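Side-chain contact in uncharacterized protein YmzC (Bacillus subtilis, PDB 3KVP), which is of unknown function but is probably exported and belongs to the YmzC-like family of the beta-propeller clan: residues 42-47 and 53-58. Residues are numbered along the deposited sequence; the frame is centred on the assembly and turned at random.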
loop_
_atom_site.group_PDB
_atom_site.type_symbol
_atom_site.label_atom_id
_atom_site.label_comp_id
_atom_site.label_asym_id
_atom_site.label_seq_id
_atom_site.Cartn_x
_atom_site.Cartn_y
_atom_site.Cartn_z
ATOM N N ILE D 42 0.265 14.254 -4.829
ATOM C CA ILE D 42 1.379 13.458 -5.355
ATOM C C ILE D 42 2.734 14.045 -4.964
ATOM O O ILE D 42 2.957 15.264 -5.032
ATOM C CB ILE D 42 1.298 13.214 -6.872
ATOM C CG1 ILE D 42 0.265 12.128 -7.178
ATOM C CG2 ILE D 42 2.617 12.706 -7.391
ATOM C CD1 ILE D 42 -1.091 12.624 -7.213
ATOM N N TYR D 43 3.621 13.158 -4.523
ATOM C CA TYR D 43 4.910 13.545 -3.992
ATOM C C TYR D 43 6.020 12.856 -4.744
ATOM O O TYR D 43 5.785 11.861 -5.446
ATOM C CB TYR D 43 5.024 13.110 -2.544
ATOM C CG TYR D 43 4.058 13.764 -1.608
ATOM C CD1 TYR D 43 2.801 13.211 -1.383
ATOM C CD2 TYR D 43 4.401 14.931 -0.923
ATOM C CE1 TYR D 43 1.911 13.796 -0.506
ATOM C CE2 TYR D 43 3.503 15.534 -0.037
ATOM C CZ TYR D 43 2.262 14.954 0.162
ATOM O OH TYR D 43 1.360 15.519 1.027
ATOM N N GLU D 44 7.234 13.381 -4.573
ATOM C CA GLU D 44 8.444 12.736 -5.061
ATOM C C GLU D 44 9.480 12.686 -3.960
ATOM O O GLU D 44 9.716 13.682 -3.285
ATOM C CB GLU D 44 9.040 13.476 -6.255
ATOM C CG GLU D 44 10.204 12.707 -6.894
ATOM C CD GLU D 44 10.816 13.405 -8.113
ATOM O OE1 GLU D 44 10.465 14.578 -8.381
ATOM O OE2 GLU D 44 11.656 12.773 -8.797
ATOM N N TYR D 45 10.091 11.528 -3.763
ATOM C CA TYR D 45 11.254 11.467 -2.892
ATOM C C TYR D 45 12.543 11.429 -3.717
ATOM O O TYR D 45 12.740 10.531 -4.541
ATOM C CB TYR D 45 11.189 10.264 -1.964
ATOM C CG TYR D 45 12.457 10.097 -1.152
ATOM C CD1 TYR D 45 12.859 11.066 -0.250
ATOM C CD2 TYR D 45 13.259 8.979 -1.307
ATOM C CE1 TYR D 45 14.024 10.925 0.495
ATOM C CE2 TYR D 45 14.417 8.819 -0.571
ATOM C CZ TYR D 45 14.794 9.791 0.330
ATOM O OH TYR D 45 15.948 9.628 1.053
ATOM N N ASN D 46 13.421 12.407 -3.518
ATOM C CA ASN D 46 14.694 12.377 -4.221
ATOM C C ASN D 46 15.792 11.818 -3.334
ATOM O O ASN D 46 16.339 12.519 -2.478
ATOM C CB ASN D 46 15.072 13.760 -4.723
ATOM C CG ASN D 46 16.336 13.750 -5.562
ATOM O OD1 ASN D 46 17.131 12.807 -5.521
ATOM N ND2 ASN D 46 16.526 14.808 -6.328
ATOM N N GLU D 47 16.113 10.548 -3.541
ATOM C CA GLU D 47 17.082 9.883 -2.694
ATOM C C GLU D 47 18.426 10.607 -2.754
ATOM O O GLU D 47 19.124 10.728 -1.744
ATOM C CB GLU D 47 17.226 8.429 -3.119
ATOM C CG GLU D 47 18.187 7.624 -2.268
ATOM C CD GLU D 47 18.305 6.170 -2.720
ATOM O OE1 GLU D 47 17.442 5.696 -3.501
ATOM O OE2 GLU D 47 19.271 5.495 -2.290
ATOM N N LYS D 53 9.335 16.361 -2.354
ATOM C CA LYS D 53 8.609 17.524 -2.843
ATOM C C LYS D 53 7.168 17.172 -3.144
ATOM O O LYS D 53 6.872 16.142 -3.754
ATOM C CB LYS D 53 9.252 18.081 -4.116
ATOM C CG LYS D 53 10.627 18.671 -3.905
ATOM C CD LYS D 53 11.161 19.322 -5.175
ATOM C CE LYS D 53 12.441 20.115 -4.888
ATOM N NZ LYS D 53 12.945 20.846 -6.090
ATOM N N LEU D 54 6.264 18.037 -2.719
ATOM C CA LEU D 54 4.890 17.917 -3.146
ATOM C C LEU D 54 4.877 18.350 -4.606
ATOM O O LEU D 54 5.227 19.483 -4.907
ATOM C CB LEU D 54 3.987 18.816 -2.303
ATOM C CG LEU D 54 2.492 18.772 -2.623
ATOM C CD1 LEU D 54 2.035 17.336 -2.787
ATOM C CD2 LEU D 54 1.670 19.494 -1.551
ATOM N N LYS D 55 4.477 17.456 -5.508
ATOM C CA LYS D 55 4.477 17.765 -6.932
ATOM C C LYS D 55 3.124 18.227 -7.468
ATOM O O LYS D 55 3.075 19.054 -8.376
ATOM C CB LYS D 55 4.995 16.574 -7.760
ATOM C CG LYS D 55 6.520 16.414 -7.717
ATOM C CD LYS D 55 7.017 15.321 -8.666
ATOM C CE LYS D 55 6.906 15.734 -10.131
ATOM N NZ LYS D 55 7.517 17.089 -10.327
ATOM N N LYS D 56 2.027 17.695 -6.932
ATOM C CA LYS D 56 0.706 18.044 -7.459
ATOM C C LYS D 56 -0.423 17.783 -6.459
ATOM O O LYS D 56 -0.354 16.847 -5.663
ATOM C CB LYS D 56 0.445 17.315 -8.781
ATOM C CG LYS D 56 -0.666 17.935 -9.631
ATOM C CD LYS D 56 -0.119 18.974 -10.601
ATOM C CE LYS D 56 -1.170 20.024 -10.943
ATOM N NZ LYS D 56 -1.456 20.936 -9.786
ATOM N N GLU D 57 -1.448 18.635 -6.490
ATOM C CA GLU D 57 -2.584 18.529 -5.576
ATOM C C GLU D 57 -3.923 18.744 -6.289
ATOM O O GLU D 57 -4.119 19.735 -7.010
ATOM C CB GLU D 57 -2.456 19.498 -4.390
ATOM C CG GLU D 57 -2.211 18.799 -3.039
ATOM C CD GLU D 57 -2.343 19.721 -1.805
ATOM O OE1 GLU D 57 -1.855 20.882 -1.832
ATOM O OE2 GLU D 57 -2.927 19.257 -0.794
ATOM N N TYR D 58 -4.834 17.794 -6.077
ATOM C CA TYR D 58 -6.165 17.820 -6.662
ATOM C C TYR D 58 -7.217 17.589 -5.592
ATOM O O TYR D 58 -7.045 16.755 -4.700
ATOM C CB TYR D 58 -6.321 16.696 -7.674
ATOM C CG TYR D 58 -5.579 16.864 -8.961
ATOM C CD1 TYR D 58 -6.134 17.590 -10.004
ATOM C CD2 TYR D 58 -4.346 16.257 -9.162
ATOM C CE1 TYR D 58 -5.474 17.733 -11.223
ATOM C CE2 TYR D 58 -3.669 16.388 -10.383
ATOM C CZ TYR D 58 -4.242 17.138 -11.408
ATOM O OH TYR D 58 -3.602 17.296 -12.620
#
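The phenol ring of Tyr43 receives Leu54 on one face: methyl CD1 lies 3.8 Å from the ring centroid, 18° off the normal, displaced toward the CE2 side of the rim, a CH-pi contact. The ring of Phe32 also meets it, the two planes nearly parallel. Tyr43 CG stands anti to its carbonyl carbon (chi1 -64°), which lifts the ring from the sheet beside Leu54. The hydroxyl at the far end of the ring hydrogen-bonds to Asp60 of a second subunit.

Beneath this pair the backbones form an antiparallel ladder interrupted by a classic beta bulge, with Lys55 and Lys56 both opposite Ile42. Ile42 O consequently accepts two bonds, from Lys55 N at 2.7 Å and from Lys56 N, whose hydrogen bond is longer at 3.2 Å and whose donor is tilted 22° from the carbonyl plane. Ile42 N donates to Lys56 O over 2.8 Å in return. Past the bulge, Glu44 and Lys53 close a hydrogen-bonded pair with two bonds of 2.9 Å, Glu44 N to Lys53 O and Lys53 N to Glu44 O.

On the sheet face opposite Tyr43, the extended Glu44 chain crosses the bent Lys55 chain, CB of Glu44 lying 3.6 Å from CD of Lys55. Their charged ends do not form a salt bridge, since Glu44 OE1 and Lys55 NZ are 4.3 Å apart.

This hairpin of strands 39-46 and 51-59 forms one side of the four-stranded antiparallel sheet. Strand 31-36 flanks 39-46 across from 51-59, and Leu63 of the second subunit packs on Tyr43.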